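Local coordinates for putative phophotriesterase (PDB 3RHG), which probably hydrolyses ester bonds at a pair of divalent metal ions, zinc in this crystal, as a member of the phosphotriesterase family of amidohydrolases, at residues S195-M200 against W249-M254; P22-F27 against N307-V312; S99-D104 against G124-K129. All blocks are in the same frame, centred on the assembly; numbering follows the deposited sequence.

How the contacts relate
The chain enters the barrel on strand 19-24, and 22-27 at its end waits for 307-312, far downstream, to close contact 2, which therefore encloses almost the whole fold. Contact 3 comes next, a short loop in which 99-104, following strand 89-94, meets 124-129, following strand 118-123. After it has closed, contact 1 opens: strand 195-199 faces strand 249-252 across the intervening strand 225-227. Contacts 3 and 1 thus stand in series, both nested inside contact 2, and none of them cross. Together they tie the inside of the barrel, its first and last units, and two neighbouring loops at its rim around the zinc pair.

Contact 1 (S195-M200 against W249-M254). With ZN (zinc ion), chain C; BEZ (benzoic acid), chain D.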
loop_
_atom_site.group_PDB
_atom_site.type_symbol
_atom_site.label_atom_id
_atom_site.label_comp_id
_atom_site.label_asym_id
_atom_site.label_seq_id
_atom_site.Cartn_x
_atom_site.Cartn_y
_atom_site.Cartn_z
ATOM N N SER A 195 -21.412 19.072 -15.219
ATOM C CA SER A 195 -20.791 19.202 -13.897
ATOM C C SER A 195 -19.411 19.828 -14.045
ATOM O O SER A 195 -18.849 19.861 -15.154
ATOM C CB SER A 195 -20.656 17.863 -13.192
ATOM O OG SER A 195 -19.715 16.988 -13.822
ATOM N N MET A 196 -18.875 20.316 -12.932
ATOM C CA MET A 196 -17.549 20.913 -12.914
ATOM C C MET A 196 -16.758 20.224 -11.821
ATOM O O MET A 196 -17.187 20.218 -10.667
ATOM C CB MET A 196 -17.642 22.407 -12.604
ATOM C CG MET A 196 -16.290 23.098 -12.704
ATOM S SD MET A 196 -16.335 24.749 -11.934
ATOM C CE MET A 196 -17.809 25.464 -12.620
ATOM N N ASN A 197 -15.623 19.638 -12.197
ATOM C CA ASN A 197 -14.759 18.888 -11.296
ATOM C C ASN A 197 -13.516 19.718 -11.045
ATOM O O ASN A 197 -12.828 20.096 -12.010
ATOM C CB ASN A 197 -14.410 17.561 -11.958
ATOM C CG ASN A 197 -13.627 16.618 -11.068
ATOM O OD1 ASN A 197 -12.621 16.095 -11.513
ATOM N ND2 ASN A 197 -14.118 16.335 -9.843
ATOM N N ILE A 198 -13.260 20.046 -9.775
ATOM C CA ILE A 198 -12.126 20.908 -9.435
ATOM C C ILE A 198 -10.972 20.068 -8.915
ATOM O O ILE A 198 -11.096 19.394 -7.907
ATOM C CB ILE A 198 -12.497 21.958 -8.346
ATOM C CG1 ILE A 198 -13.820 22.676 -8.681
ATOM C CG2 ILE A 198 -11.356 22.977 -8.136
ATOM C CD1 ILE A 198 -13.807 23.388 -9.958
ATOM N N HIS A 199 -9.818 20.159 -9.574
ATOM C CA HIS A 199 -8.613 19.595 -9.020
ATOM C C HIS A 199 -8.247 20.445 -7.808
ATOM O O HIS A 199 -7.874 21.621 -7.952
ATOM C CB HIS A 199 -7.465 19.658 -10.044
ATOM C CG HIS A 199 -6.115 19.428 -9.435
ATOM N ND1 HIS A 199 -5.512 18.188 -9.402
ATOM C CD2 HIS A 199 -5.247 20.285 -8.833
ATOM C CE1 HIS A 199 -4.338 18.288 -8.795
ATOM N NE2 HIS A 199 -4.154 19.551 -8.445
ATOM N N MET A 200 -8.369 19.875 -6.618
ATOM C CA MET A 200 -7.976 20.563 -5.393
ATOM C C MET A 200 -6.594 20.112 -4.983
ATOM O O MET A 200 -6.199 18.984 -5.253
ATOM C CB MET A 200 -8.948 20.247 -4.249
ATOM C CG MET A 200 -10.345 20.770 -4.533
ATOM S SD MET A 200 -10.452 22.581 -4.590
ATOM C CE MET A 200 -10.232 22.924 -2.838
ATOM N N TRP A 249 -20.399 18.352 -3.994
ATOM C CA TRP A 249 -20.018 16.957 -3.869
ATOM C C TRP A 249 -18.572 16.842 -3.424
ATOM O O TRP A 249 -17.706 17.587 -3.916
ATOM C CB TRP A 249 -20.151 16.253 -5.220
ATOM C CG TRP A 249 -21.533 16.196 -5.771
ATOM C CD1 TRP A 249 -22.191 17.182 -6.451
ATOM C CD2 TRP A 249 -22.437 15.073 -5.716
ATOM N NE1 TRP A 249 -23.449 16.744 -6.825
ATOM C CE2 TRP A 249 -23.609 15.448 -6.411
ATOM C CE3 TRP A 249 -22.339 13.778 -5.200
ATOM C CZ2 TRP A 249 -24.714 14.588 -6.545
ATOM C CZ3 TRP A 249 -23.447 12.918 -5.326
ATOM C CH2 TRP A 249 -24.605 13.328 -6.019
ATOM N N LEU A 250 -18.286 15.931 -2.504
ATOM C CA LEU A 250 -16.903 15.583 -2.213
ATOM C C LEU A 250 -16.565 14.318 -2.974
ATOM O O LEU A 250 -17.259 13.315 -2.857
ATOM C CB LEU A 250 -16.653 15.379 -0.707
ATOM C CG LEU A 250 -16.756 16.652 0.143
ATOM C CD1 LEU A 250 -16.286 16.343 1.584
ATOM C CD2 LEU A 250 -15.940 17.794 -0.441
ATOM N N GLU A 251 -15.481 14.359 -3.737
ATOM C CA GLU A 251 -15.062 13.212 -4.519
ATOM C C GLU A 251 -13.803 12.603 -3.916
ATOM O O GLU A 251 -12.768 13.287 -3.761
ATOM C CB GLU A 251 -14.795 13.642 -5.961
ATOM C CG GLU A 251 -14.261 12.550 -6.864
ATOM C CD GLU A 251 -14.139 13.065 -8.277
ATOM O OE1 GLU A 251 -13.055 13.582 -8.678
ATOM O OE2 GLU A 251 -15.159 13.004 -8.980
ATOM N N PHE A 252 -13.908 11.329 -3.545
ATOM C CA PHE A 252 -12.803 10.534 -3.054
ATOM C C PHE A 252 -12.350 9.746 -4.248
ATOM O O PHE A 252 -12.881 8.667 -4.538
ATOM C CB PHE A 252 -13.250 9.628 -1.894
ATOM C CG PHE A 252 -13.576 10.390 -0.631
ATOM C CD1 PHE A 252 -12.669 10.437 0.424
ATOM C CD2 PHE A 252 -14.785 11.073 -0.510
ATOM C CE1 PHE A 252 -12.964 11.160 1.594
ATOM C CE2 PHE A 252 -15.106 11.790 0.644
ATOM C CZ PHE A 252 -14.199 11.827 1.712
ATOM N N ASP A 253 -11.402 10.312 -4.987
ATOM C CA ASP A 253 -11.008 9.735 -6.259
ATOM C C ASP A 253 -9.594 9.136 -6.222
ATOM O O ASP A 253 -9.016 8.856 -7.279
ATOM C CB ASP A 253 -11.106 10.805 -7.364
ATOM C CG ASP A 253 -10.465 12.109 -6.961
ATOM O OD1 ASP A 253 -9.430 12.041 -6.285
ATOM O OD2 ASP A 253 -11.012 13.193 -7.268
ATOM N N MET A 254 -9.053 8.892 -5.024
ATOM C CA MET A 254 -7.691 8.337 -4.911
ATOM C C MET A 254 -7.764 6.965 -4.267
ATOM O O MET A 254 -6.821 6.499 -3.628
ATOM C CB MET A 254 -6.792 9.276 -4.114
ATOM C CG MET A 254 -6.702 10.640 -4.766
ATOM S SD MET A 254 -6.064 11.947 -3.683
ATOM C CE MET A 254 -4.379 11.419 -3.440
HETATM ZN ZN ZN C . -6.175 16.407 -10.093
HETATM C C BEZ D . -1.529 15.838 -6.636
HETATM O O1 BEZ D . -2.182 16.882 -6.425
HETATM O O2 BEZ D . -0.279 15.894 -6.719
HETATM C C1 BEZ D . -2.222 14.521 -6.788
HETATM C C2 BEZ D . -3.616 14.446 -6.845
HETATM C C3 BEZ D . -4.239 13.209 -7.003
HETATM C C4 BEZ D . -3.477 12.051 -7.081
HETATM C C5 BEZ D . -2.090 12.131 -7.010
HETATM C C6 BEZ D . -1.454 13.361 -6.869
#
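The amide of Asn197 reaches over the carboxylate of Glu251, and this one overlap is the whole direct contact between the two strands. ND2 of Asn197 gives a hydrogen bond to OE1 of Glu251, 3.2 Å long and fairly straight at 153° at the hydrogen. The nitrogen stands well above the carboxylate plane, while the acceptor lies slightly off the amide plane; the two flat groups are turned 50° against each other and the side chains cross almost perpendicularly. Glu251 spans the gap because its chain is drawn out, with CG anti to the backbone N (chi1 176°) and the next bond extended too, which leaves the carboxylate at full stretch from the strand.

Strands 195-199 and 249-252 are the fifth and seventh of the parallel (beta/alpha)8 barrel, with 225-227 between them, so even the closest CA pair, Asn197 and Glu251, stays 8.8 Å apart and the meeting takes place inside the barrel. Two partners hold the buried ND2, since Ser226 OG from the middle strand is bound as well. OD1 of Asn197 takes a hydrogen bond from ND1 of His23, a second-shell grip that fixes the rotation of a ligand of the other zinc.

Two residues further along the strand, His199 binds its zinc through ND1 at 2.0 Å, together with Glu166 and His229, and Asp253 OD1 in turn holds ND1 of His229. Benzoic acid lies just beyond these strand ends, touching both segments: its O1 is 3.5 Å from CE1 of His199, and the CE methyl of Met254, bent round at chi3, comes within 3.8 Å of ring atom C4.

Contact 2 (P22-F27 against N307-V312). With ZN (zinc ion), chain B.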
loop_
_atom_site.group_PDB
_atom_site.type_symbol
_atom_site.label_atom_id
_atom_site.label_comp_id
_atom_site.label_asym_id
_atom_site.label_seq_id
_atom_site.Cartn_x
_atom_site.Cartn_y
_atom_site.Cartn_z
ATOM N N PRO A 22 -16.408 8.492 -11.991
ATOM C CA PRO A 22 -16.473 9.918 -12.378
ATOM C C PRO A 22 -15.142 10.639 -12.511
ATOM O O PRO A 22 -15.125 11.810 -12.928
ATOM C CB PRO A 22 -17.313 10.547 -11.246
ATOM C CG PRO A 22 -16.945 9.698 -10.040
ATOM C CD PRO A 22 -16.805 8.273 -10.589
ATOM N N HIS A 23 -14.040 10.005 -12.126
ATOM C CA HIS A 23 -12.759 10.726 -12.252
ATOM C C HIS A 23 -11.607 9.759 -12.515
ATOM O O HIS A 23 -11.066 9.162 -11.573
ATOM C CB HIS A 23 -12.435 11.580 -11.011
ATOM C CG HIS A 23 -11.189 12.421 -11.164
ATOM N ND1 HIS A 23 -11.207 13.802 -11.198
ATOM C CD2 HIS A 23 -9.887 12.060 -11.304
ATOM C CE1 HIS A 23 -9.971 14.259 -11.343
ATOM N NE2 HIS A 23 -9.146 13.223 -11.414
ATOM N N GLU A 24 -11.243 9.612 -13.789
ATOM C CA GLU A 24 -10.165 8.702 -14.196
ATOM C C GLU A 24 -9.380 9.383 -15.302
ATOM O O GLU A 24 -9.817 10.406 -15.821
ATOM C CB GLU A 24 -10.766 7.372 -14.725
ATOM C CG GLU A 24 -11.684 6.685 -13.742
ATOM C CD GLU A 24 -10.963 6.205 -12.508
ATOM O OE1 GLU A 24 -9.701 6.082 -12.515
ATOM O OE2 GLU A 24 -11.660 5.952 -11.507
ATOM N N HIS A 25 -8.231 8.821 -15.660
ATOM C CA HIS A 25 -7.547 9.243 -16.878
ATOM C C HIS A 25 -7.286 8.043 -17.742
ATOM O O HIS A 25 -6.550 7.157 -17.344
ATOM C CB HIS A 25 -6.260 10.023 -16.568
ATOM C CG HIS A 25 -6.519 11.196 -15.678
ATOM N ND1 HIS A 25 -6.876 12.431 -16.171
ATOM C CD2 HIS A 25 -6.585 11.294 -14.327
ATOM C CE1 HIS A 25 -7.099 13.259 -15.166
ATOM N NE2 HIS A 25 -6.921 12.597 -14.034
ATOM N N LEU A 26 -7.947 7.989 -18.895
ATOM C CA LEU A 26 -7.676 6.921 -19.861
ATOM C C LEU A 26 -6.423 7.227 -20.669
ATOM O O LEU A 26 -5.554 6.366 -20.796
ATOM C CB LEU A 26 -8.861 6.688 -20.805
ATOM C CG LEU A 26 -9.993 5.857 -20.179
ATOM C CD1 LEU A 26 -10.551 6.573 -18.940
ATOM C CD2 LEU A 26 -11.102 5.545 -21.201
ATOM N N PHE A 27 -6.359 8.444 -21.211
ATOM C CA PHE A 27 -5.228 8.905 -22.016
ATOM C C PHE A 27 -4.737 10.238 -21.470
ATOM O O PHE A 27 -5.473 11.238 -21.432
ATOM C CB PHE A 27 -5.619 9.017 -23.494
ATOM C CG PHE A 27 -6.123 7.717 -24.068
ATOM C CD1 PHE A 27 -5.224 6.709 -24.420
ATOM C CD2 PHE A 27 -7.487 7.484 -24.235
ATOM C CE1 PHE A 27 -5.661 5.497 -24.914
ATOM C CE2 PHE A 27 -7.938 6.267 -24.733
ATOM C CZ PHE A 27 -7.028 5.268 -25.072
ATOM N N ASN A 307 -4.075 -1.220 -8.708
ATOM C CA ASN A 307 -5.437 -1.625 -8.401
ATOM C C ASN A 307 -6.435 -1.539 -9.551
ATOM O O ASN A 307 -7.540 -2.066 -9.435
ATOM C CB ASN A 307 -5.943 -0.933 -7.137
ATOM C CG ASN A 307 -5.191 -1.414 -5.902
ATOM O OD1 ASN A 307 -4.994 -2.625 -5.723
ATOM N ND2 ASN A 307 -4.727 -0.481 -5.076
ATOM N N GLY A 308 -6.027 -0.925 -10.667
ATOM C CA GLY A 308 -6.859 -0.880 -11.862
ATOM C C GLY A 308 -8.176 -0.148 -11.672
ATOM O O GLY A 308 -8.284 0.735 -10.793
ATOM N N TRP A 309 -9.175 -0.496 -12.495
ATOM C CA TRP A 309 -10.455 0.208 -12.525
ATOM C C TRP A 309 -11.585 -0.590 -11.896
ATOM O O TRP A 309 -12.730 -0.116 -11.852
ATOM C CB TRP A 309 -10.832 0.632 -13.951
ATOM C CG TRP A 309 -10.144 1.909 -14.393
ATOM C CD1 TRP A 309 -10.074 3.082 -13.689
ATOM C CD2 TRP A 309 -9.451 2.147 -15.631
ATOM N NE1 TRP A 309 -9.407 4.038 -14.420
ATOM C CE2 TRP A 309 -8.995 3.481 -15.605
ATOM C CE3 TRP A 309 -9.155 1.353 -16.754
ATOM C CZ2 TRP A 309 -8.251 4.042 -16.656
ATOM C CZ3 TRP A 309 -8.453 1.919 -17.807
ATOM C CH2 TRP A 309 -7.989 3.249 -17.742
ATOM N N GLY A 310 -11.272 -1.789 -11.391
ATOM C CA GLY A 310 -12.302 -2.604 -10.754
ATOM C C GLY A 310 -12.316 -2.471 -9.241
ATOM O O GLY A 310 -13.193 -2.999 -8.563
ATOM N N PHE A 311 -11.349 -1.755 -8.697
ATOM C CA PHE A 311 -11.120 -1.764 -7.257
ATOM C C PHE A 311 -12.240 -1.102 -6.431
ATOM O O PHE A 311 -12.716 -1.653 -5.424
ATOM C CB PHE A 311 -9.773 -1.112 -6.941
ATOM C CG PHE A 311 -9.389 -1.227 -5.492
ATOM C CD1 PHE A 311 -8.744 -2.369 -5.024
ATOM C CD2 PHE A 311 -9.703 -0.217 -4.594
ATOM C CE1 PHE A 311 -8.402 -2.498 -3.673
ATOM C CE2 PHE A 311 -9.371 -0.333 -3.248
ATOM C CZ PHE A 311 -8.718 -1.478 -2.784
ATOM N N VAL A 312 -12.667 0.083 -6.843
ATOM C CA VAL A 312 -13.756 0.779 -6.129
ATOM C C VAL A 312 -15.030 -0.063 -6.067
ATOM O O VAL A 312 -15.534 -0.353 -4.974
ATOM C CB VAL A 312 -13.988 2.207 -6.691
ATOM C CG1 VAL A 312 -15.368 2.757 -6.281
ATOM C CG2 VAL A 312 -12.890 3.138 -6.196
HETATM ZN ZN ZN B . -7.246 13.309 -12.198
#
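Trp309 slots its indole against the chain at 24-26, and most of the surface buried here belongs to it. The long edge of the ring system does the work. At the five-membered end NE1 gives Glu24 OE1 a hydrogen bond of 2.8 Å, weak because it is bent to 135° at the hydrogen; OE1 also lies only 3.2 Å from the neighbouring CD1 of Trp309. The oxygen is in the plane of the indole, yet the carboxylate itself stands almost upright to it, at 86°. CB and CG of Glu24 lie alongside NE1 as well, and the bend at chi2 (-66°) turns the carboxyl group back so that OE1 meets the N-H.

Further along the same edge, the carbonyl oxygen of His25 meets CZ2 of Trp309 in the ring plane at 3.6 Å. At the far end Leu26 adds an apolar touch, its CG 4.1 Å from CH2 of Trp309. Ile92 of strand 89-94 and Leu81 of helix 74-86 pack on both Leu26 and Trp309, so the indole is wedged between strand 89-94 of the barrel and helix 74-86. The other oxygen of Glu24, OE2, is gripped by Ser292 OG and the backbone N of His293, just beyond the last strand, 289-291.

While Glu24 turns outward to Trp309, the residues flanking it serve the metal: His23 NE2 binds zinc at 2.1 Å and His25 NE2 at 2.0 Å, with Glu166 and Asp294 also on the ion and Thr96 OG1 holding ND1 of His25. This is the His-X-His motif that closes the first strand of the amidohydrolase barrel, here with its middle residue joined to the loop after the eighth strand.

Contact 3 (S99-D104 against G124-K129); sequences SSIGRD and GLYIEK. With CAC (cacodylate ion), chain E.
With chi1 at -167°, the ring of Tyr126 swings away from its own backbone N and out toward 99-104, where Ile101 holds CG1 between backbone N and carbonyl carbon (chi1 43°), a conformation that puts both branches against the tyrosine. CD1 of Ile101 sits over one face of the ring, 4.1 Å from CG and displaced toward the rim, while the CG2 methyl comes to 3.6 Å from CD2. The two side chains cross nearly at right angles. Beside them Ser100 OG is 4.0 Å from CB of Tyr126, but its polar partner is Glu131 OE2, which also accepts a hydrogen bond from the backbone N of Tyr126 and so bridges the two segments.

With isoleucine over one face, the ring directs its hydroxyl into the metal centre. OH of Tyr126 donates a hydrogen bond of 2.5 Å to O2 of the cacodylate, probably a crystallisation component, whose O2 lies near the ring plane and also reaches the zinc bound by His199. The ring also meets that histidine edge-to-face.

Both segments are mostly loop, following adjacent strands 89-94 and 118-123 at their C-terminal ends. The first leads into helix 105-115, capped by Asp104; the second enters helix 128-131, whose Phe130 packs on Ser100, Ile101 and Tyr126, while Leu125 packs on helices 139-151 and 175-188.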
loop_
_atom_site.group_PDB
_atom_site.type_symbol
_atom_site.label_atom_id
_atom_site.label_comp_id
_atom_site.label_asym_id
_atom_site.label_seq_id
_atom_site.Cartn_x
_atom_site.Cartn_y
_atom_site.Cartn_z
ATOM N N SER A 99 -5.039 19.901 -23.434
ATOM C CA SER A 99 -3.873 19.426 -24.163
ATOM C C SER A 99 -2.604 19.468 -23.281
ATOM O O SER A 99 -1.627 18.753 -23.543
ATOM C CB SER A 99 -3.678 20.284 -25.417
ATOM O OG SER A 99 -3.556 21.663 -25.056
ATOM N N SER A 100 -2.596 20.307 -22.244
ATOM C CA SER A 100 -1.373 20.444 -21.426
ATOM C C SER A 100 -1.028 19.146 -20.698
ATOM O O SER A 100 0.136 18.946 -20.284
ATOM C CB SER A 100 -1.530 21.555 -20.401
ATOM O OG SER A 100 -2.385 21.119 -19.343
ATOM N N ILE A 101 -2.038 18.273 -20.531
ATOM C CA ILE A 101 -1.835 16.976 -19.882
ATOM C C ILE A 101 -2.173 15.786 -20.811
ATOM O O ILE A 101 -2.406 14.646 -20.369
ATOM C CB ILE A 101 -2.529 16.883 -18.494
ATOM C CG1 ILE A 101 -3.936 17.469 -18.516
ATOM C CG2 ILE A 101 -1.692 17.629 -17.457
ATOM C CD1 ILE A 101 -4.764 17.060 -17.272
ATOM N N GLY A 102 -2.196 16.070 -22.107
ATOM C CA GLY A 102 -2.227 15.013 -23.100
ATOM C C GLY A 102 -3.591 14.442 -23.427
ATOM O O GLY A 102 -3.694 13.281 -23.807
ATOM N N ARG A 103 -4.635 15.247 -23.299
ATOM C CA ARG A 103 -5.975 14.780 -23.671
ATOM C C ARG A 103 -5.938 14.176 -25.077
ATOM O O ARG A 103 -5.328 14.768 -25.974
ATOM C CB ARG A 103 -6.976 15.940 -23.637
ATOM C CG ARG A 103 -8.390 15.503 -24.012
ATOM C CD ARG A 103 -9.388 16.648 -23.915
ATOM N NE ARG A 103 -8.947 17.795 -24.693
ATOM C CZ ARG A 103 -9.562 18.967 -24.726
ATOM N NH1 ARG A 103 -10.707 19.138 -24.048
ATOM N NH2 ARG A 103 -9.035 19.971 -25.440
ATOM N N ASP A 104 -6.584 13.022 -25.273
ATOM C CA ASP A 104 -6.604 12.358 -26.604
ATOM C C ASP A 104 -8.025 11.998 -26.997
ATOM O O ASP A 104 -8.453 10.864 -26.801
ATOM C CB ASP A 104 -5.731 11.095 -26.623
ATOM C CG ASP A 104 -5.419 10.621 -28.031
ATOM O OD1 ASP A 104 -6.249 10.842 -28.948
ATOM O OD2 ASP A 104 -4.321 10.049 -28.241
ATOM N N GLY A 124 -11.248 21.587 -19.658
ATOM C CA GLY A 124 -10.926 22.463 -18.534
ATOM C C GLY A 124 -9.432 22.620 -18.407
ATOM O O GLY A 124 -8.695 21.659 -18.613
ATOM N N LEU A 125 -8.979 23.814 -18.034
ATOM C CA LEU A 125 -7.542 24.043 -17.932
ATOM C C LEU A 125 -7.022 23.565 -16.585
ATOM O O LEU A 125 -7.698 23.686 -15.547
ATOM C CB LEU A 125 -7.199 25.525 -18.182
ATOM C CG LEU A 125 -7.646 26.029 -19.564
ATOM C CD1 LEU A 125 -7.336 27.491 -19.756
ATOM C CD2 LEU A 125 -6.987 25.195 -20.647
ATOM N N TYR A 126 -5.814 23.008 -16.611
ATOM C CA TYR A 126 -5.212 22.394 -15.433
ATOM C C TYR A 126 -4.369 23.453 -14.679
ATOM O O TYR A 126 -4.594 24.661 -14.851
ATOM C CB TYR A 126 -4.380 21.184 -15.896
ATOM C CG TYR A 126 -3.945 20.246 -14.807
ATOM C CD1 TYR A 126 -4.863 19.761 -13.873
ATOM C CD2 TYR A 126 -2.618 19.828 -14.704
ATOM C CE1 TYR A 126 -4.478 18.884 -12.876
ATOM C CE2 TYR A 126 -2.220 18.969 -13.701
ATOM C CZ TYR A 126 -3.158 18.482 -12.802
ATOM O OH TYR A 126 -2.736 17.633 -11.807
ATOM N N ILE A 127 -3.443 23.022 -13.823
ATOM C CA ILE A 127 -2.697 23.986 -12.998
ATOM C C ILE A 127 -1.684 24.790 -13.822
ATOM O O ILE A 127 -1.269 24.370 -14.904
ATOM C CB ILE A 127 -1.996 23.317 -11.788
ATOM C CG1 ILE A 127 -1.007 22.245 -12.255
ATOM C CG2 ILE A 127 -3.028 22.720 -10.843
ATOM C CD1 ILE A 127 -0.135 21.647 -11.093
ATOM N N GLU A 128 -1.291 25.939 -13.303
ATOM C CA GLU A 128 -0.378 26.831 -14.029
ATOM C C GLU A 128 0.975 26.175 -14.357
ATOM O O GLU A 128 1.590 26.472 -15.388
ATOM C CB GLU A 128 -0.210 28.151 -13.272
ATOM C CG GLU A 128 0.485 29.205 -14.108
ATOM C CD GLU A 128 0.533 30.571 -13.445
ATOM O OE1 GLU A 128 -0.411 31.000 -12.760
ATOM O OE2 GLU A 128 1.561 31.235 -13.611
ATOM N N LYS A 129 1.424 25.261 -13.509
ATOM C CA LYS A 129 2.667 24.545 -13.772
ATOM C C LYS A 129 2.662 23.953 -15.186
ATOM O O LYS A 129 3.702 23.921 -15.868
ATOM C CB LYS A 129 2.866 23.433 -12.739
ATOM C CG LYS A 129 4.083 22.572 -12.981
ATOM C CD LYS A 129 4.282 21.539 -11.867
ATOM C CE LYS A 129 5.528 20.712 -12.154
ATOM N NZ LYS A 129 5.674 19.535 -11.237
HETATM AS AS CAC E . -4.245 14.403 -11.427
HETATM O O1 CAC E . -5.740 13.621 -11.030
HETATM O O2 CAC E . -4.444 16.027 -10.865
HETATM C C1 CAC E . -2.829 13.609 -10.384
HETATM C C2 CAC E . -3.872 14.409 -13.340
#